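Local coordinates for aminopeptidase-like protein (Chaetomium thermophilum, PDB 5JM6) that probably acts as a zinc-dependent aminopeptidase of the M18 family, built as a dodecamer and linked to the Cvt pathway of selective autophagy, at residues 359-362 / 363-367; 378-381 / 382-386; 350-353 / 354-358; 77-81 / 82-86. All blocks are in the same frame, centred on the assembly; numbering follows the deposited sequence.

Interaction 1: residues 359-362 / 363-367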
loop_
_atom_site.group_PDB
_atom_site.type_symbol
_atom_site.label_atom_id
_atom_site.label_comp_id
_atom_site.label_asym_id
_atom_site.label_seq_id
_atom_site.Cartn_x
_atom_site.Cartn_y
_atom_site.Cartn_z
ATOM N N GLU A 359 -29.016 24.409 47.806
ATOM C CA GLU A 359 -28.867 25.704 48.462
ATOM C C GLU A 359 -30.223 26.244 48.905
ATOM O O GLU A 359 -30.362 26.752 50.018
ATOM C CB GLU A 359 -28.164 26.702 47.538
ATOM C CG GLU A 359 -26.738 26.301 47.186
ATOM C CD GLU A 359 -26.016 27.341 46.349
ATOM O OE1 GLU A 359 -26.492 28.495 46.284
ATOM O OE2 GLU A 359 -24.969 27.003 45.756
ATOM N N ARG A 360 -31.222 26.116 48.038
ATOM C CA ARG A 360 -32.579 26.537 48.368
ATOM C C ARG A 360 -33.129 25.827 49.599
ATOM O O ARG A 360 -33.731 26.457 50.470
ATOM C CB ARG A 360 -33.515 26.280 47.196
ATOM C CG ARG A 360 -33.495 27.311 46.104
ATOM C CD ARG A 360 -34.933 27.572 45.742
ATOM N NE ARG A 360 -35.169 27.696 44.312
ATOM C CZ ARG A 360 -36.347 28.022 43.794
ATOM N NH1 ARG A 360 -37.373 28.262 44.600
ATOM N NH2 ARG A 360 -36.501 28.112 42.481
ATOM N N ILE A 361 -32.937 24.512 49.654
ATOM C CA ILE A 361 -33.392 23.725 50.794
ATOM C C ILE A 361 -32.730 24.219 52.070
ATOM O O ILE A 361 -33.396 24.466 53.075
ATOM C CB ILE A 361 -33.083 22.226 50.617
ATOM C CG1 ILE A 361 -33.746 21.681 49.352
ATOM C CG2 ILE A 361 -33.552 21.442 51.831
ATOM C CD1 ILE A 361 -33.224 20.320 48.938
ATOM N N LEU A 362 -31.412 24.374 52.018
ATOM C CA LEU A 362 -30.656 24.795 53.187
ATOM C C LEU A 362 -31.042 26.203 53.632
ATOM O O LEU A 362 -31.252 26.443 54.820
ATOM C CB LEU A 362 -29.158 24.717 52.904
ATOM C CG LEU A 362 -28.258 25.188 54.042
ATOM C CD1 LEU A 362 -28.575 24.428 55.320
ATOM C CD2 LEU A 362 -26.805 25.008 53.654
ATOM N N GLU A 363 -31.146 27.130 52.684
ATOM C CA GLU A 363 -31.550 28.493 53.015
ATOM C C GLU A 363 -32.949 28.522 53.617
ATOM O O GLU A 363 -33.248 29.351 54.478
ATOM C CB GLU A 363 -31.499 29.394 51.785
ATOM C CG GLU A 363 -31.995 30.801 52.054
ATOM C CD GLU A 363 -32.598 31.442 50.831
ATOM O OE1 GLU A 363 -33.359 30.752 50.124
ATOM O OE2 GLU A 363 -32.312 32.631 50.579
ATOM N N SER A 364 -33.804 27.612 53.163
ATOM C CA SER A 364 -35.148 27.500 53.712
ATOM C C SER A 364 -35.095 27.144 55.195
ATOM O O SER A 364 -35.726 27.805 56.018
ATOM C CB SER A 364 -35.961 26.459 52.943
ATOM O OG SER A 364 -37.274 26.353 53.465
ATOM N N PHE A 365 -34.332 26.111 55.538
ATOM C CA PHE A 365 -34.215 25.701 56.934
ATOM C C PHE A 365 -33.435 26.716 57.760
ATOM O O PHE A 365 -33.581 26.769 58.980
ATOM C CB PHE A 365 -33.563 24.323 57.044
ATOM C CG PHE A 365 -34.492 23.196 56.714
ATOM C CD1 PHE A 365 -35.336 22.674 57.681
ATOM C CD2 PHE A 365 -34.533 22.667 55.438
ATOM C CE1 PHE A 365 -36.199 21.640 57.380
ATOM C CE2 PHE A 365 -35.391 21.632 55.130
ATOM C CZ PHE A 365 -36.228 21.119 56.102
ATOM N N CYS A 366 -32.610 27.520 57.096
ATOM C CA CYS A 366 -31.907 28.602 57.776
ATOM C C CYS A 366 -32.881 29.693 58.213
ATOM O O CYS A 366 -32.710 30.291 59.275
ATOM C CB CYS A 366 -30.821 29.197 56.879
ATOM S SG CYS A 366 -29.357 28.158 56.678
ATOM N N SER A 367 -33.898 29.957 57.397
ATOM C CA SER A 367 -34.932 30.917 57.776
ATOM C C SER A 367 -35.709 30.436 58.990
ATOM O O SER A 367 -35.876 31.175 59.959
ATOM C CB SER A 367 -35.900 31.180 56.618
ATOM O OG SER A 367 -35.465 32.268 55.823
#
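Glu363 N, Ser364 N, Phe365 N and Cys366 N each donate to the carbonyl four residues earlier, of Glu359, Arg360, Ile361 and Leu362 in turn, the repeat that defines an alpha-helix. Glu363 N lies 2.8 Å from Glu359 O with an N-H...O angle of 168°, the straightest of the set; Cys366 N, 2.9 Å from Leu362 O, bends to 141°. The apolar contacts follow the same spacing. Ile361 and Phe365 run side by side, and the methyl CG2 of Ile361 meets the edge of the phenyl ring in its plane, 3.8 Å from Phe365 CE2. That branch stands anti to the backbone N of Ile361, the torsion that turns it along the helix toward the ring. On another side of the helix, Leu362 CD1 comes within 4.0 Å of Cys366 SG. The polar ends of Arg360 and Ser364 are held by the chain beside the helix: the guanidinium of Arg360 binds the carbonyls of Ala89 and Asp91 and makes a cation-pi contact with Trp93, whose own carbonyl accepts from Ser364 OG. Helix 353-368 lies with Ile361 and Phe365 against strand 111-117, at Phe115 and Val117, while Glu359 and Glu363 pack on Pro375 of the second subunit.

Interaction 2: residues 378-381 / 382-386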
loop_
_atom_site.group_PDB
_atom_site.type_symbol
_atom_site.label_atom_id
_atom_site.label_comp_id
_atom_site.label_asym_id
_atom_site.label_seq_id
_atom_site.Cartn_x
_atom_site.Cartn_y
_atom_site.Cartn_z
ATOM N N LEU A 378 -23.340 26.247 54.093
ATOM C CA LEU A 378 -23.171 25.391 52.935
ATOM C C LEU A 378 -21.687 25.086 52.827
ATOM O O LEU A 378 -20.860 25.990 52.736
ATOM C CB LEU A 378 -23.682 26.061 51.656
ATOM C CG LEU A 378 -23.596 25.217 50.381
ATOM C CD1 LEU A 378 -24.720 24.192 50.336
ATOM C CD2 LEU A 378 -23.609 26.090 49.136
ATOM N N GLY A 379 -21.359 23.806 52.803
ATOM C CA GLY A 379 -19.983 23.353 52.811
ATOM C C GLY A 379 -19.583 22.757 54.143
ATOM O O GLY A 379 -18.760 21.849 54.174
ATOM N N GLN A 380 -20.220 23.188 55.226
ATOM C CA GLN A 380 -20.275 22.348 56.410
ATOM C C GLN A 380 -21.217 21.221 56.034
ATOM O O GLN A 380 -20.980 20.057 56.350
ATOM C CB GLN A 380 -20.776 23.100 57.644
ATOM C CG GLN A 380 -19.808 24.123 58.200
ATOM C CD GLN A 380 -20.281 24.705 59.520
ATOM O OE1 GLN A 380 -20.484 23.979 60.492
ATOM N NE2 GLN A 380 -20.469 26.021 59.556
ATOM N N THR A 381 -22.284 21.589 55.331
ATOM C CA THR A 381 -23.226 20.621 54.795
ATOM C C THR A 381 -22.533 19.690 53.807
ATOM O O THR A 381 -22.612 18.469 53.937
ATOM C CB THR A 381 -24.412 21.311 54.095
ATOM O OG1 THR A 381 -25.075 22.184 55.017
ATOM C CG2 THR A 381 -25.400 20.278 53.585
ATOM N N TYR A 382 -21.848 20.269 52.826
ATOM C CA TYR A 382 -21.167 19.475 51.812
ATOM C C TYR A 382 -20.111 18.557 52.439
ATOM O O TYR A 382 -19.953 17.412 52.016
ATOM C CB TYR A 382 -20.535 20.386 50.753
ATOM C CG TYR A 382 -21.531 20.981 49.771
ATOM C CD1 TYR A 382 -22.699 20.306 49.438
ATOM C CD2 TYR A 382 -21.301 22.217 49.175
ATOM C CE1 TYR A 382 -23.608 20.843 48.544
ATOM C CE2 TYR A 382 -22.205 22.760 48.276
ATOM C CZ TYR A 382 -23.356 22.068 47.964
ATOM O OH TYR A 382 -24.260 22.601 47.073
ATOM N N ALA A 383 -19.417 19.046 53.463
ATOM C CA ALA A 383 -18.369 18.261 54.117
ATOM C C ALA A 383 -18.922 17.055 54.875
ATOM O O ALA A 383 -18.192 16.107 55.157
ATOM C CB ALA A 383 -17.559 19.138 55.059
ATOM N N ARG A 384 -20.201 17.103 55.229
ATOM C CA ARG A 384 -20.843 15.981 55.906
ATOM C C ARG A 384 -21.609 15.092 54.930
ATOM O O ARG A 384 -22.320 14.175 55.342
ATOM C CB ARG A 384 -21.767 16.482 57.016
ATOM C CG ARG A 384 -21.043 17.308 58.067
ATOM C CD ARG A 384 -21.893 17.539 59.303
ATOM N NE ARG A 384 -21.775 18.916 59.776
ATOM C CZ ARG A 384 -20.967 19.312 60.754
ATOM N NH1 ARG A 384 -20.199 18.433 61.385
ATOM N NH2 ARG A 384 -20.931 20.590 61.106
ATOM N N SER A 385 -21.483 15.380 53.639
ATOM C CA SER A 385 -22.261 14.657 52.646
ATOM C C SER A 385 -21.463 13.570 51.935
ATOM O O SER A 385 -20.253 13.437 52.119
ATOM C CB SER A 385 -22.819 15.639 51.614
ATOM O OG SER A 385 -23.715 16.553 52.222
ATOM N N PHE A 386 -22.170 12.789 51.123
ATOM C CA PHE A 386 -21.555 11.807 50.246
ATOM C C PHE A 386 -22.442 11.628 49.020
ATOM O O PHE A 386 -23.664 11.541 49.143
ATOM C CB PHE A 386 -21.353 10.479 50.978
ATOM C CG PHE A 386 -20.483 9.507 50.239
ATOM C CD1 PHE A 386 -21.011 8.695 49.250
ATOM C CD2 PHE A 386 -19.136 9.399 50.539
ATOM C CE1 PHE A 386 -20.215 7.798 48.571
ATOM C CE2 PHE A 386 -18.333 8.502 49.862
ATOM C CZ PHE A 386 -18.875 7.700 48.876
#
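Tyr382 lays one ring face against Leu378, four residues earlier, at the short, weakly bonded helix 380-383. Leu378 CD1 sits 3.8 Å from the centroid of the Tyr382 ring and 26° off the normal, a CH-pi contact displaced toward the rim; the nearest ring atom, Tyr382 CZ, is 3.5 Å from it. With CG of Leu378 anti to the backbone N (chi1 -178°), the isobutyl group reaches over the ring, and Leu378 CG itself is 3.5 Å from Tyr382 CE2. Thr381 contributes through its carbonyl. Two donors grip Thr381 O from opposite faces of its plane: Arg384 N at 3.1 Å and Ser385 OG at 2.8 Å, neither lying in that plane. Gln380 runs alongside Arg384, its amide plane turned 59° from the guanidinium, but their stronger polar partners lie outside, Gly376 O for Gln380 NE2 and Gly124 O for Arg384 NE. Gly379, at positive phi, offers its carbonyl to Ala383 N. The chemistry implies two kinds of hold: the apolar leucine contact fixes the tyrosine ring by one face, while the two donors on Thr381 O tie the turn to the chain that follows, and Ser385 OG, bonded also to Ile127 N, passes that link on to strand 127-133.

Interaction 3: residues 350-353 / 354-358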
loop_
_atom_site.group_PDB
_atom_site.type_symbol
_atom_site.label_atom_id
_atom_site.label_comp_id
_atom_site.label_asym_id
_atom_site.label_seq_id
_atom_site.Cartn_x
_atom_site.Cartn_y
_atom_site.Cartn_z
ATOM N N ARG A 350 -23.880 18.523 35.071
ATOM C CA ARG A 350 -22.948 19.607 35.369
ATOM C C ARG A 350 -23.650 20.969 35.210
ATOM O O ARG A 350 -23.002 21.999 35.025
ATOM C CB ARG A 350 -21.647 19.476 34.555
ATOM C CG ARG A 350 -21.796 18.991 33.141
ATOM C CD ARG A 350 -20.478 18.542 32.519
ATOM N NE ARG A 350 -19.357 19.425 32.827
ATOM C CZ ARG A 350 -18.352 19.657 31.992
ATOM N NH1 ARG A 350 -18.367 19.119 30.784
ATOM N NH2 ARG A 350 -17.360 20.462 32.343
ATOM N N GLY A 351 -24.984 20.942 35.188
ATOM C CA GLY A 351 -25.790 22.150 35.297
ATOM C C GLY A 351 -26.228 22.548 36.708
ATOM O O GLY A 351 -26.024 21.810 37.674
ATOM N N ASN A 352 -26.854 23.721 36.799
ATOM C CA ASN A 352 -27.312 24.347 38.046
ATOM C C ASN A 352 -28.178 23.475 38.955
ATOM O O ASN A 352 -28.192 23.662 40.172
ATOM C CB ASN A 352 -28.111 25.612 37.692
ATOM C CG ASN A 352 -27.942 26.734 38.700
ATOM O OD1 ASN A 352 -27.249 26.591 39.708
ATOM N ND2 ASN A 352 -28.577 27.869 38.425
ATOM N N PHE A 353 -28.883 22.521 38.353
ATOM C CA PHE A 353 -30.076 21.931 38.957
ATOM C C PHE A 353 -29.907 21.422 40.393
ATOM O O PHE A 353 -30.617 21.874 41.290
ATOM C CB PHE A 353 -30.581 20.788 38.073
ATOM C CG PHE A 353 -31.964 20.316 38.424
ATOM C CD1 PHE A 353 -32.860 21.164 39.052
ATOM C CD2 PHE A 353 -32.365 19.023 38.131
ATOM C CE1 PHE A 353 -34.130 20.735 39.381
ATOM C CE2 PHE A 353 -33.636 18.586 38.456
ATOM C CZ PHE A 353 -34.519 19.445 39.084
ATOM N N LEU A 354 -28.986 20.491 40.620
ATOM C CA LEU A 354 -28.828 19.938 41.968
ATOM C C LEU A 354 -28.190 20.912 42.976
ATOM O O LEU A 354 -28.659 20.994 44.111
ATOM C CB LEU A 354 -28.037 18.625 41.933
ATOM C CG LEU A 354 -27.820 17.987 43.310
ATOM C CD1 LEU A 354 -29.143 17.555 43.935
ATOM C CD2 LEU A 354 -26.852 16.815 43.232
ATOM N N PRO A 355 -27.112 21.628 42.591
ATOM C CA PRO A 355 -26.576 22.576 43.577
ATOM C C PRO A 355 -27.550 23.676 44.009
ATOM O O PRO A 355 -27.668 23.914 45.210
ATOM C CB PRO A 355 -25.373 23.182 42.848
ATOM C CG PRO A 355 -24.913 22.095 41.958
ATOM C CD PRO A 355 -26.178 21.446 41.464
ATOM N N ILE A 356 -28.243 24.320 43.072
ATOM C CA ILE A 356 -29.131 25.417 43.447
ATOM C C ILE A 356 -30.318 24.899 44.263
ATOM O O ILE A 356 -30.807 25.585 45.161
ATOM C CB ILE A 356 -29.631 26.213 42.210
ATOM C CG1 ILE A 356 -30.309 27.512 42.654
ATOM C CG2 ILE A 356 -30.572 25.382 41.348
ATOM C CD1 ILE A 356 -30.494 28.517 41.542
ATOM N N THR A 357 -30.760 23.678 43.971
ATOM C CA THR A 357 -31.840 23.063 44.731
ATOM C C THR A 357 -31.409 22.824 46.172
ATOM O O THR A 357 -32.158 23.107 47.106
ATOM C CB THR A 357 -32.289 21.733 44.100
ATOM O OG1 THR A 357 -32.934 21.996 42.849
ATOM C CG2 THR A 357 -33.256 21.000 45.020
ATOM N N ILE A 358 -30.195 22.314 46.346
ATOM C CA ILE A 358 -29.661 22.065 47.677
ATOM C C ILE A 358 -29.525 23.368 48.459
ATOM O O ILE A 358 -29.900 23.436 49.630
ATOM C CB ILE A 358 -28.304 21.335 47.610
ATOM C CG1 ILE A 358 -28.521 19.916 47.078
ATOM C CG2 ILE A 358 -27.625 21.315 48.971
ATOM C CD1 ILE A 358 -27.529 18.901 47.564
#
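Asn352 and Ile356 cross at an angle over the first turn of helix 353-368, the N-terminal end of a helix entered from a loop. The carboxamide lies against the aliphatic branches: Asn352 OD1 is 3.5 Å from Ile356 CB, and Asn352 ND2 is 3.7 Å from Ile356 CD1. The placing of Ile356 CG2 between its backbone N and carbonyl carbon, the crowded position, turns this methyl toward the Asn352 carbonyl. In the backbone, Ile356 N donates to Asn352 O at 3.0 Å, nearly along the C=O axis. With an alanine here in place of Asn352 the carboxamide is gone, and CB and CD1 of Ile356 are likely to lose the group that lies against them. Phe353 and Thr357, in contrast, lie side by side and point the same way, toward strand 111-117, where both touch Ile113. Pro355, which has no N-H to give, fits within the first turn, its CD 3.3 Å from Asn352 O. Asn352 makes backbone hydrogen bonds to the second subunit and packs on its Met470, and Ile356 packs on its Leu378. Thr357 uses hydroxyl and amide together on one acceptor: OG1 at 2.8 Å and N at 3.2 Å reach Phe353 O from opposite faces of its carbonyl plane.

Interaction 4: residues 77-81 / 82-86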
loop_
_atom_site.group_PDB
_atom_site.type_symbol
_atom_site.label_atom_id
_atom_site.label_comp_id
_atom_site.label_asym_id
_atom_site.label_seq_id
_atom_site.Cartn_x
_atom_site.Cartn_y
_atom_site.Cartn_z
ATOM N N GLN A 77 -45.723 10.390 39.677
ATOM C CA GLN A 77 -46.964 9.783 40.156
ATOM C C GLN A 77 -46.740 8.891 41.375
ATOM O O GLN A 77 -47.608 8.793 42.237
ATOM C CB GLN A 77 -47.644 8.971 39.052
ATOM C CG GLN A 77 -48.097 9.779 37.848
ATOM C CD GLN A 77 -48.828 8.926 36.828
ATOM O OE1 GLN A 77 -49.117 7.755 37.076
ATOM N NE2 GLN A 77 -49.130 9.509 35.674
ATOM N N LYS A 78 -45.588 8.235 41.454
ATOM C CA LYS A 78 -45.317 7.390 42.611
ATOM C C LYS A 78 -44.904 8.231 43.817
ATOM O O LYS A 78 -45.246 7.903 44.951
ATOM C CB LYS A 78 -44.251 6.344 42.284
ATOM C CG LYS A 78 -44.638 5.440 41.123
ATOM C CD LYS A 78 -43.977 4.079 41.234
ATOM C CE LYS A 78 -44.932 2.972 40.824
ATOM N NZ LYS A 78 -44.312 1.629 40.987
ATOM N N LEU A 79 -44.184 9.324 43.573
ATOM C CA LEU A 79 -43.822 10.234 44.656
ATOM C C LEU A 79 -45.066 10.882 45.257
ATOM O O LEU A 79 -45.166 11.034 46.474
ATOM C CB LEU A 79 -42.851 11.311 44.169
ATOM C CG LEU A 79 -41.414 10.876 43.875
ATOM C CD1 LEU A 79 -40.644 12.018 43.240
ATOM C CD2 LEU A 79 -40.716 10.389 45.137
ATOM N N LEU A 80 -46.019 11.253 44.408
ATOM C CA LEU A 80 -47.251 11.872 44.884
ATOM C C LEU A 80 -48.123 10.873 45.643
ATOM O O LEU A 80 -48.783 11.233 46.617
ATOM C CB LEU A 80 -48.032 12.485 43.720
ATOM C CG LEU A 80 -47.462 13.788 43.150
ATOM C CD1 LEU A 80 -48.119 14.134 41.825
ATOM C CD2 LEU A 80 -47.629 14.928 44.141
ATOM N N LYS A 81 -48.116 9.617 45.208
ATOM C CA LYS A 81 -48.913 8.592 45.870
ATOM C C LYS A 81 -48.309 8.205 47.218
ATOM O O LYS A 81 -49.008 7.700 48.097
ATOM C CB LYS A 81 -49.054 7.362 44.971
ATOM C CG LYS A 81 -50.007 7.571 43.804
ATOM C CD LYS A 81 -49.896 6.451 42.783
ATOM C CE LYS A 81 -50.595 6.826 41.484
ATOM N NZ LYS A 81 -50.414 5.789 40.430
ATOM N N ALA A 82 -47.013 8.459 47.378
ATOM C CA ALA A 82 -46.314 8.175 48.627
ATOM C C ALA A 82 -46.317 9.376 49.574
ATOM O O ALA A 82 -45.752 9.312 50.666
ATOM C CB ALA A 82 -44.886 7.737 48.341
ATOM N N GLY A 83 -46.948 10.467 49.154
ATOM C CA GLY A 83 -47.085 11.636 50.006
ATOM C C GLY A 83 -45.994 12.684 49.885
ATOM O O GLY A 83 -45.773 13.459 50.816
ATOM N N TYR A 84 -45.305 12.713 48.748
ATOM C CA TYR A 84 -44.307 13.750 48.498
ATOM C C TYR A 84 -44.975 15.035 48.015
ATOM O O TYR A 84 -45.989 15.000 47.316
ATOM C CB TYR A 84 -43.266 13.280 47.475
ATOM C CG TYR A 84 -42.234 12.312 48.021
ATOM C CD1 TYR A 84 -42.603 11.051 48.475
ATOM C CD2 TYR A 84 -40.886 12.651 48.060
ATOM C CE1 TYR A 84 -41.662 10.162 48.968
ATOM C CE2 TYR A 84 -39.937 11.768 48.550
ATOM C CZ TYR A 84 -40.332 10.525 49.002
ATOM O OH TYR A 84 -39.396 9.640 49.489
ATOM N N VAL A 85 -44.395 16.166 48.399
ATOM C CA VAL A 85 -44.899 17.478 48.014
ATOM C C VAL A 85 -43.997 18.085 46.945
ATOM O O VAL A 85 -42.776 18.075 47.082
ATOM C CB VAL A 85 -44.979 18.423 49.231
ATOM C CG1 VAL A 85 -45.315 19.840 48.799
ATOM C CG2 VAL A 85 -45.993 17.906 50.238
ATOM N N GLU A 86 -44.593 18.603 45.876
ATOM C CA GLU A 86 -43.817 19.192 44.790
ATOM C C GLU A 86 -43.417 20.627 45.103
ATOM O O GLU A 86 -44.243 21.424 45.543
ATOM C CB GLU A 86 -44.606 19.157 43.479
ATOM C CG GLU A 86 -43.913 19.884 42.337
ATOM C CD GLU A 86 -44.580 19.661 40.994
ATOM O OE1 GLU A 86 -43.976 20.032 39.966
ATOM O OE2 GLU A 86 -45.704 19.117 40.962
HETATM O O HOH W 1 -49.312 13.984 47.552
#
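Leu79 and Tyr84 are brought together by similar first torsions, chi1 -72° and -76°: each CG stands beside its own backbone N and anti to the carbonyl carbon, and the two side chains meet at an oblique angle. The methyl CD2 of Leu79 stands over the centre of the phenol ring, 3.6 Å from the Tyr84 centroid and only 6° off the normal. Such a central approach is a CH-pi contact, and the nearly uniform distances agree with it, from 3.7 Å between Leu79 CD2 and Tyr84 CD2 to 4.0 Å between Leu79 CD2 and Tyr84 CE1. The backbone holds the pair in this register. Tyr84 N donates to Leu79 O at 2.8 Å, while Gly83 N reaches Leu80 O in a weak bond of 3.2 Å. Gly83 has a positive phi, a backbone shape in which any beta carbon would collide with the carbonyl oxygen of Ala82. A water donates to Leu80 O and, weakly, to Tyr84 O, spanning the turn. Cutting the ring of Tyr84 back to an alanine is likely to open a gap over Leu79 CD2 and to cost the contact with Leu318 of helix 305-320. Leu79 also packs on Phe315 and Leu319 of that helix and on Phe104 of strand 102-107. Positive phi at the glycine, with bonds back into the last turn, is the Schellman motif, here ending helix 68-81 and leading the chain into edge strand 85-86.

Along the chain the order is interaction 4, 3, 1, 2. Interactions 3 and 1 share helix 353-368, as its first turn and its later part, their centres 14 Å apart. Interaction 2, on helix 380-383, packs back on both: Leu362 CD2 is 3.6 Å from Thr381 OG1, and Tyr382 CE1 is 4.1 Å from Ile358 CG2. Interaction 4 stands apart, its nearest atoms about 10 Å from interactions 1 and 3, yet 1, 3 and 4 all pack on strand 111-117 of the mixed sheet, whose edge strand 85-86 belongs to interaction 4. Interactions 1 and 3 touch the second subunit, and interaction 2 packs on the third, so this helical layer joins the sheet to subunit contacts.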